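Local coordinates for protein YghZ aldo-keto reductase (Escherichia coli, PDB 3N6Q) that belongs to the aldo-keto reductase family and probably reduces aldehyde or ketone groups of small molecules with a nicotinamide cofactor, on a TIM-barrel scaffold, at residues 114-119 against 150-155; 281-286 against 311-316. All coordinates share one frame; numbering follows the deposited sequence.

Contact 1 (114-119 against 150-155); sequences KYLLAS and ASALAH
A152 points its methyl between L116 and L117, neighbours on the preceding helix. L116 comes in with CD2, which rests 3.9 Å from the CB of A152, and the same methyl brushes CD2 of L153 at 4.3 Å. L153 starts off away from the partner helix, and it is its tip that makes this touch. L117 divides its two methyls. CD2 sits 3.5 Å from the carbonyl O of A152, while CD1 approaches the imidazole of H155 obliquely, 3.8 Å from CD2 of that ring. L117 and H155 cross at about a right angle; CG of H155 is anti to its backbone N (chi1 -174°), which carries the ring out toward L117. The nearest CA atoms, of L117 and A152, are 6.6 Å apart, with just a methyl on the A152 side, and the segment axes approach to 9.4 Å at a crossing angle of -21°. L116 also packs on A98 of strand 93-98, and L117 on L163 of the second subunit. Near-parallel neighbours of this kind, consecutive helices 113-127 and 146-158 joined through strand 132-137, are characteristic of the outer helical layer of a TIM barrel.

Contact 2 (281-286 against 311-316); sequences MAQMAL and NVQALN
L286 and A314 make the apolar heart of this contact, CB against CB at 3.9 Å. The methyl of A314 is also set 3.5 Å from the carbonyl O of Q283, and with only a methyl here the backbones close in until the CA atoms of Q283 and A314 lie 4.6 Å apart. Further out along its side chain, L286 puts CD1 against the stem of N311, 3.7 Å from its CB, and against the amide carbon just beyond. L286 and N311 cross obliquely, and the N311 amide extends past the leucine until its ND2 stands 4.0 Å from CB of A282. L286 and N311 both pack on L28 of strand 24-31 and I300 of strand 297-300, so this side of the contact faces the barrel wall. The arrangement is that of a TIM barrel's outer layer: helix 281-289 leads into strand 297-300, and the chain returns through helix 305-312 and the 3-10 segment 313-316, which carries Q313 and A314, to lie over the same strand.

The polar side chains touch without bonding one another across the two segments. Q283 and Q313 run side by side in the same direction, their amide planes turned 57° apart, and NE2 of Q283 meets the aliphatic CB of Q313 at 3.6 Å. Extended beyond CG (chi2 163°), Q283 spans the gap: its NE2 donates to the carbonyl O of E310, just ahead of N311, while its OE1 accepts from the backbone N of S280, just before its own helix. OD1 of N311 is taken by NE2 of Q307. Besides the Q283–E310 bond, S287 ties the two segments together, its OG hydrogen-bonded to the carbonyl oxygens of both Q283 and A314.

Overall arrangement
Contact 1 closes before contact 2 opens along the chain, and the two lie on opposite sides of the chain's centre, with their own centres 37 Å apart and nearest atoms about 26 Å apart. What joins them is the barrel: helices 113-127 and 146-158 follow strands 93-98 and 132-137 in turn along the chain, whereas 281-289 and 305-312 flank strand 297-300, which pairs with 24-31 to close the ring. Contact 1 therefore belongs to the middle of the strand order and contact 2 to the closure. They also differ in surroundings, since the second subunit packs against contact 1, while no other chain of the four-chain assembly touches the segments of contact 2.

Contact 1 (114-119 against 150-155)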
ATOM      1  N   LYS B 114       3.182  -5.496 -17.275  1.00 13.09           N
ATOM      2  CA  LYS B 114       3.947  -4.386 -17.886  1.00 13.61           C
ATOM      3  C   LYS B 114       3.034  -3.440 -18.699  1.00 12.85           C
ATOM      4  O   LYS B 114       2.944  -2.218 -18.442  1.00 13.26           O
ATOM      5  CB  LYS B 114       5.056  -4.971 -18.801  1.00 11.22           C
ATOM      6  CG  LYS B 114       5.735  -3.922 -19.709  1.00 14.41           C
ATOM      7  CD  LYS B 114       6.521  -2.844 -18.909  1.00 13.72           C
ATOM      8  CE  LYS B 114       7.277  -1.908 -19.977  1.00 16.37           C
ATOM      9  NZ  LYS B 114       8.270  -0.958 -19.312  1.00 13.18           N
ATOM     10  N   TYR B 115       2.270  -4.019 -19.630  1.00 11.97           N
ATOM     11  CA  TYR B 115       1.445  -3.196 -20.476  1.00 11.92           C
ATOM     12  C   TYR B 115       0.301  -2.551 -19.742  1.00 13.98           C
ATOM     13  O   TYR B 115       0.087  -1.333 -19.867  1.00 12.62           O
ATOM     14  CB  TYR B 115       0.944  -4.002 -21.674  1.00 13.49           C
ATOM     15  CG  TYR B 115      -0.121  -3.347 -22.507  1.00 12.97           C
ATOM     16  CD1 TYR B 115       0.033  -2.062 -23.036  1.00 11.99           C
ATOM     17  CD2 TYR B 115      -1.265  -4.081 -22.874  1.00 14.47           C
ATOM     18  CE1 TYR B 115      -1.000  -1.489 -23.820  1.00 10.98           C
ATOM     19  CE2 TYR B 115      -2.280  -3.531 -23.646  1.00 14.96           C
ATOM     20  CZ  TYR B 115      -2.131  -2.235 -24.123  1.00 14.85           C
ATOM     21  OH  TYR B 115      -3.126  -1.652 -24.887  1.00 14.43           O
ATOM     22  N   LEU B 116      -0.390  -3.336 -18.917  1.00 14.57           N
ATOM     23  CA  LEU B 116      -1.576  -2.809 -18.242  1.00 14.15           C
ATOM     24  C   LEU B 116      -1.164  -1.676 -17.289  1.00 13.53           C
ATOM     25  O   LEU B 116      -1.817  -0.640 -17.245  1.00 11.91           O
ATOM     26  CB  LEU B 116      -2.321  -3.907 -17.483  1.00 14.19           C
ATOM     27  CG  LEU B 116      -3.551  -4.425 -18.214  1.00 17.45           C
ATOM     28  CD1 LEU B 116      -3.188  -4.889 -19.590  1.00 18.13           C
ATOM     29  CD2 LEU B 116      -4.172  -5.626 -17.362  1.00 18.58           C
ATOM     30  N   LEU B 117      -0.112  -1.875 -16.507  1.00 11.11           N
ATOM     31  CA  LEU B 117       0.175  -0.880 -15.498  1.00 13.64           C
ATOM     32  C   LEU B 117       0.864   0.343 -16.133  1.00 13.96           C
ATOM     33  O   LEU B 117       0.577   1.484 -15.736  1.00 13.23           O
ATOM     34  CB  LEU B 117       1.041  -1.454 -14.351  1.00 11.84           C
ATOM     35  CG  LEU B 117       0.272  -2.515 -13.523  1.00 15.39           C
ATOM     36  CD1 LEU B 117       1.162  -3.040 -12.342  1.00 12.87           C
ATOM     37  CD2 LEU B 117      -1.108  -1.979 -13.001  1.00 14.64           C
ATOM     38  N   ALA B 118       1.738   0.124 -17.111  1.00 13.50           N
ATOM     39  CA  ALA B 118       2.344   1.291 -17.819  1.00 12.79           C
ATOM     40  C   ALA B 118       1.224   2.056 -18.513  1.00 12.64           C
ATOM     41  O   ALA B 118       1.260   3.308 -18.566  1.00 11.73           O
ATOM     42  CB  ALA B 118       3.395   0.831 -18.896  1.00 12.43           C
ATOM     43  N   SER B 119       0.286   1.320 -19.127  1.00 12.64           N
ATOM     44  CA  SER B 119      -0.751   1.987 -19.917  1.00 12.60           C
ATOM     45  C   SER B 119      -1.666   2.825 -18.991  1.00 10.90           C
ATOM     46  O   SER B 119      -2.056   3.977 -19.355  1.00 13.15           O
ATOM     47  CB  SER B 119      -1.613   1.005 -20.703  1.00 12.10           C
ATOM     48  OG  SER B 119      -2.519   1.766 -21.475  1.00 13.03           O
ATOM     49  N   ALA B 150      -5.160 -10.469 -13.820  1.00 14.62           N
ATOM     50  CA  ALA B 150      -5.936 -10.166 -12.592  1.00 17.49           C
ATOM     51  C   ALA B 150      -5.148  -9.432 -11.554  1.00 16.62           C
ATOM     52  O   ALA B 150      -5.699  -8.580 -10.860  1.00 16.88           O
ATOM     53  CB  ALA B 150      -6.586 -11.450 -11.980  1.00 16.36           C
ATOM     54  N   SER B 151      -3.886  -9.853 -11.343  1.00 15.89           N
ATOM     55  CA  SER B 151      -2.998  -9.234 -10.353  0.50 14.41           C
ATOM     56  C   SER B 151      -2.751  -7.788 -10.728  1.00 16.26           C
ATOM     57  O   SER B 151      -2.704  -6.907  -9.861  1.00 14.78           O
ATOM     58  CB  SER B 151      -1.609  -9.915 -10.294  0.50 14.92           C
ATOM     59  OG  SER B 151      -0.816  -9.283  -9.280  0.50 10.63           O
ATOM     60  N   ALA B 152      -2.576  -7.569 -12.023  1.00 13.31           N
ATOM     61  CA  ALA B 152      -2.417  -6.154 -12.516  1.00 14.23           C
ATOM     62  C   ALA B 152      -3.657  -5.290 -12.171  1.00 13.55           C
ATOM     63  O   ALA B 152      -3.543  -4.167 -11.662  1.00 12.24           O
ATOM     64  CB  ALA B 152      -2.142  -6.124 -14.018  1.00 12.63           C
ATOM     65  N   LEU B 153      -4.833  -5.770 -12.538  1.00 13.71           N
ATOM     66  CA  LEU B 153      -6.061  -5.080 -12.129  1.00 14.19           C
ATOM     67  C   LEU B 153      -6.097  -4.886 -10.608  1.00 14.42           C
ATOM     68  O   LEU B 153      -6.468  -3.781 -10.156  1.00 13.77           O
ATOM     69  CB  LEU B 153      -7.315  -5.873 -12.596  1.00 13.30           C
ATOM     70  CG  LEU B 153      -7.398  -6.039 -14.090  1.00 14.56           C
ATOM     71  CD1 LEU B 153      -8.669  -6.963 -14.404  1.00 15.03           C
ATOM     72  CD2 LEU B 153      -7.528  -4.684 -14.801  1.00 13.61           C
ATOM     73  N   ALA B 154      -5.720  -5.906  -9.813  1.00 14.66           N
ATOM     74  CA  ALA B 154      -5.746  -5.764  -8.358  1.00 15.79           C
ATOM     75  C   ALA B 154      -4.805  -4.670  -7.869  1.00 15.59           C
ATOM     76  O   ALA B 154      -5.131  -3.931  -6.960  1.00 15.61           O
ATOM     77  CB  ALA B 154      -5.442  -7.068  -7.647  1.00 15.30           C
ATOM     78  N   HIS B 155      -3.618  -4.620  -8.470  1.00 14.63           N
ATOM     79  CA  HIS B 155      -2.676  -3.577  -8.128  1.00 16.09           C
ATOM     80  C   HIS B 155      -3.229  -2.177  -8.447  1.00 13.71           C
ATOM     81  O   HIS B 155      -3.035  -1.239  -7.665  1.00 15.03           O
ATOM     82  CB  HIS B 155      -1.351  -3.829  -8.863  1.00 15.26           C
ATOM     83  CG  HIS B 155      -0.266  -2.879  -8.447  1.00 17.21           C
ATOM     84  ND1 HIS B 155       0.476  -3.072  -7.292  1.00 19.26           N
ATOM     85  CD2 HIS B 155       0.085  -1.669  -8.925  1.00 19.94           C
ATOM     86  CE1 HIS B 155       1.311  -2.059  -7.148  1.00 20.51           C
ATOM     87  NE2 HIS B 155       1.124  -1.218  -8.149  1.00 21.18           N
TER

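Contact 2 (281-286 against 311-316)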
ATOM      1  N   MET B 281     -35.965   3.666 -35.315  1.00 15.86           N
ATOM      2  CA  MET B 281     -35.263   2.397 -35.260  0.50 17.25           C
ATOM      3  C   MET B 281     -34.207   2.352 -34.150  1.00 16.70           C
ATOM      4  O   MET B 281     -34.126   1.364 -33.410  1.00 14.91           O
ATOM      5  CB  MET B 281     -34.662   2.042 -36.620  0.50 18.18           C
ATOM      6  CG  MET B 281     -33.919   0.725 -36.598  0.50 22.55           C
ATOM      7  SD  MET B 281     -35.024  -0.682 -36.361  0.50 25.52           S
ATOM      8  CE  MET B 281     -34.239  -1.571 -35.016  0.50 21.46           C
ATOM      9  N   ALA B 282     -33.433   3.424 -33.994  1.00 15.83           N
ATOM     10  CA  ALA B 282     -32.379   3.465 -32.938  1.00 18.30           C
ATOM     11  C   ALA B 282     -33.006   3.371 -31.539  1.00 17.66           C
ATOM     12  O   ALA B 282     -32.516   2.647 -30.674  1.00 16.59           O
ATOM     13  CB  ALA B 282     -31.554   4.780 -33.073  1.00 19.78           C
ATOM     14  N   GLN B 283     -34.109   4.089 -31.317  1.00 17.64           N
ATOM     15  CA  GLN B 283     -34.740   4.046 -30.014  1.00 15.82           C
ATOM     16  C   GLN B 283     -35.233   2.623 -29.749  1.00 15.98           C
ATOM     17  O   GLN B 283     -35.022   2.114 -28.645  1.00 17.78           O
ATOM     18  CB  GLN B 283     -35.926   5.020 -29.911  1.00 15.73           C
ATOM     19  CG  GLN B 283     -35.454   6.496 -29.827  1.00 17.91           C
ATOM     20  CD  GLN B 283     -36.545   7.480 -30.143  1.00 21.78           C
ATOM     21  OE1 GLN B 283     -37.579   7.115 -30.731  1.00 22.20           O
ATOM     22  NE2 GLN B 283     -36.313   8.753 -29.795  1.00 20.97           N
ATOM     23  N   MET B 284     -35.869   1.982 -30.739  1.00 15.51           N
ATOM     24  CA  MET B 284     -36.347   0.580 -30.488  1.00 15.29           C
ATOM     25  C   MET B 284     -35.151  -0.368 -30.155  1.00 16.84           C
ATOM     26  O   MET B 284     -35.253  -1.252 -29.311  1.00 14.75           O
ATOM     27  CB  MET B 284     -37.109  -0.019 -31.662  1.00 15.14           C
ATOM     28  CG  MET B 284     -37.682  -1.462 -31.220  1.00 16.49           C
ATOM     29  SD  MET B 284     -38.724  -2.067 -32.601  1.00 18.04           S
ATOM     30  CE  MET B 284     -37.457  -2.639 -33.779  1.00 18.46           C
ATOM     31  N   ALA B 285     -34.063  -0.232 -30.912  1.00 16.23           N
ATOM     32  CA  ALA B 285     -32.842  -1.034 -30.681  1.00 16.16           C
ATOM     33  C   ALA B 285     -32.285  -0.878 -29.233  1.00 16.23           C
ATOM     34  O   ALA B 285     -31.925  -1.872 -28.576  1.00 15.76           O
ATOM     35  CB  ALA B 285     -31.733  -0.652 -31.780  1.00 16.25           C
ATOM     36  N   LEU B 286     -32.253   0.366 -28.718  1.00 15.47           N
ATOM     37  CA  LEU B 286     -31.855   0.639 -27.367  1.00 15.74           C
ATOM     38  C   LEU B 286     -32.875   0.151 -26.327  1.00 15.96           C
ATOM     39  O   LEU B 286     -32.501  -0.415 -25.301  1.00 13.97           O
ATOM     40  CB  LEU B 286     -31.590   2.125 -27.160  1.00 14.46           C
ATOM     41  CG  LEU B 286     -30.494   2.682 -28.078  1.00 14.71           C
ATOM     42  CD1 LEU B 286     -30.398   4.254 -27.849  1.00 18.29           C
ATOM     43  CD2 LEU B 286     -29.160   1.931 -27.842  1.00 17.21           C
ATOM     44  N   ASN B 311     -31.701   9.680 -28.481  1.00 20.22           N
ATOM     45  CA  ASN B 311     -31.494   8.280 -27.939  1.00 18.81           C
ATOM     46  C   ASN B 311     -32.064   8.052 -26.519  1.00 19.98           C
ATOM     47  O   ASN B 311     -32.616   6.982 -26.183  1.00 18.59           O
ATOM     48  CB  ASN B 311     -30.001   7.954 -27.966  1.00 18.63           C
ATOM     49  CG  ASN B 311     -29.480   7.612 -29.362  1.00 23.47           C
ATOM     50  OD1 ASN B 311     -28.265   7.527 -29.541  1.00 28.54           O
ATOM     51  ND2 ASN B 311     -30.356   7.529 -30.362  1.00 22.76           N
ATOM     52  N   VAL B 312     -31.985   9.065 -25.674  1.00 18.49           N
ATOM     53  CA  VAL B 312     -32.380   8.899 -24.280  0.50 17.70           C
ATOM     54  C   VAL B 312     -33.892   8.714 -24.193  1.00 18.65           C
ATOM     55  O   VAL B 312     -34.392   8.216 -23.183  1.00 17.80           O
ATOM     56  CB  VAL B 312     -31.995  10.067 -23.355  0.50 17.50           C
ATOM     57  CG1 VAL B 312     -30.428  10.144 -23.136  0.50 16.95           C
ATOM     58  CG2 VAL B 312     -32.587  11.398 -23.845  0.50 16.45           C
ATOM     59  N   GLN B 313     -34.599   9.146 -25.227  1.00 17.91           N
ATOM     60  CA  GLN B 313     -36.068   8.943 -25.291  1.00 20.72           C
ATOM     61  C   GLN B 313     -36.474   7.499 -25.489  1.00 20.25           C
ATOM     62  O   GLN B 313     -37.661   7.137 -25.306  1.00 20.24           O
ATOM     63  CB  GLN B 313     -36.696   9.813 -26.386  1.00 19.21           C
ATOM     64  CG  GLN B 313     -36.638  11.301 -26.022  1.00 28.29           C
ATOM     65  CD  GLN B 313     -37.343  12.121 -27.069  1.00 41.87           C
ATOM     66  OE1 GLN B 313     -38.544  11.929 -27.310  1.00 44.78           O
ATOM     67  NE2 GLN B 313     -36.584  12.937 -27.801  1.00 47.36           N
ATOM     68  N   ALA B 314     -35.490   6.644 -25.750  1.00 18.16           N
ATOM     69  CA  ALA B 314     -35.766   5.174 -25.695  1.00 20.29           C
ATOM     70  C   ALA B 314     -36.358   4.792 -24.325  1.00 18.53           C
ATOM     71  O   ALA B 314     -37.168   3.827 -24.208  1.00 17.53           O
ATOM     72  CB  ALA B 314     -34.498   4.363 -25.994  1.00 19.75           C
ATOM     73  N   LEU B 315     -35.967   5.518 -23.276  1.00 17.93           N
ATOM     74  CA  LEU B 315     -36.464   5.201 -21.957  1.00 18.59           C
ATOM     75  C   LEU B 315     -38.002   5.360 -21.825  1.00 18.92           C
ATOM     76  O   LEU B 315     -38.572   4.915 -20.831  1.00 21.69           O
ATOM     77  CB  LEU B 315     -35.745   6.005 -20.845  1.00 21.10           C
ATOM     78  CG  LEU B 315     -34.208   5.768 -20.815  1.00 20.45           C
ATOM     79  CD1 LEU B 315     -33.574   6.815 -19.853  1.00 25.90           C
ATOM     80  CD2 LEU B 315     -33.982   4.292 -20.326  1.00 20.35           C
ATOM     81  N   ASN B 316     -38.628   6.036 -22.774  1.00 18.66           N
ATOM     82  CA  ASN B 316     -40.107   6.255 -22.711  1.00 21.02           C
ATOM     83  C   ASN B 316     -40.909   5.026 -23.080  1.00 22.95           C
ATOM     84  O   ASN B 316     -42.143   5.006 -22.921  1.00 22.80           O
ATOM     85  CB  ASN B 316     -40.486   7.420 -23.616  1.00 22.39           C
ATOM     86  CG  ASN B 316     -39.957   8.713 -23.058  1.00 23.57           C
ATOM     87  OD1 ASN B 316     -39.814   8.811 -21.853  1.00 30.10           O
ATOM     88  ND2 ASN B 316     -39.629   9.669 -23.903  1.00 26.02           N
TER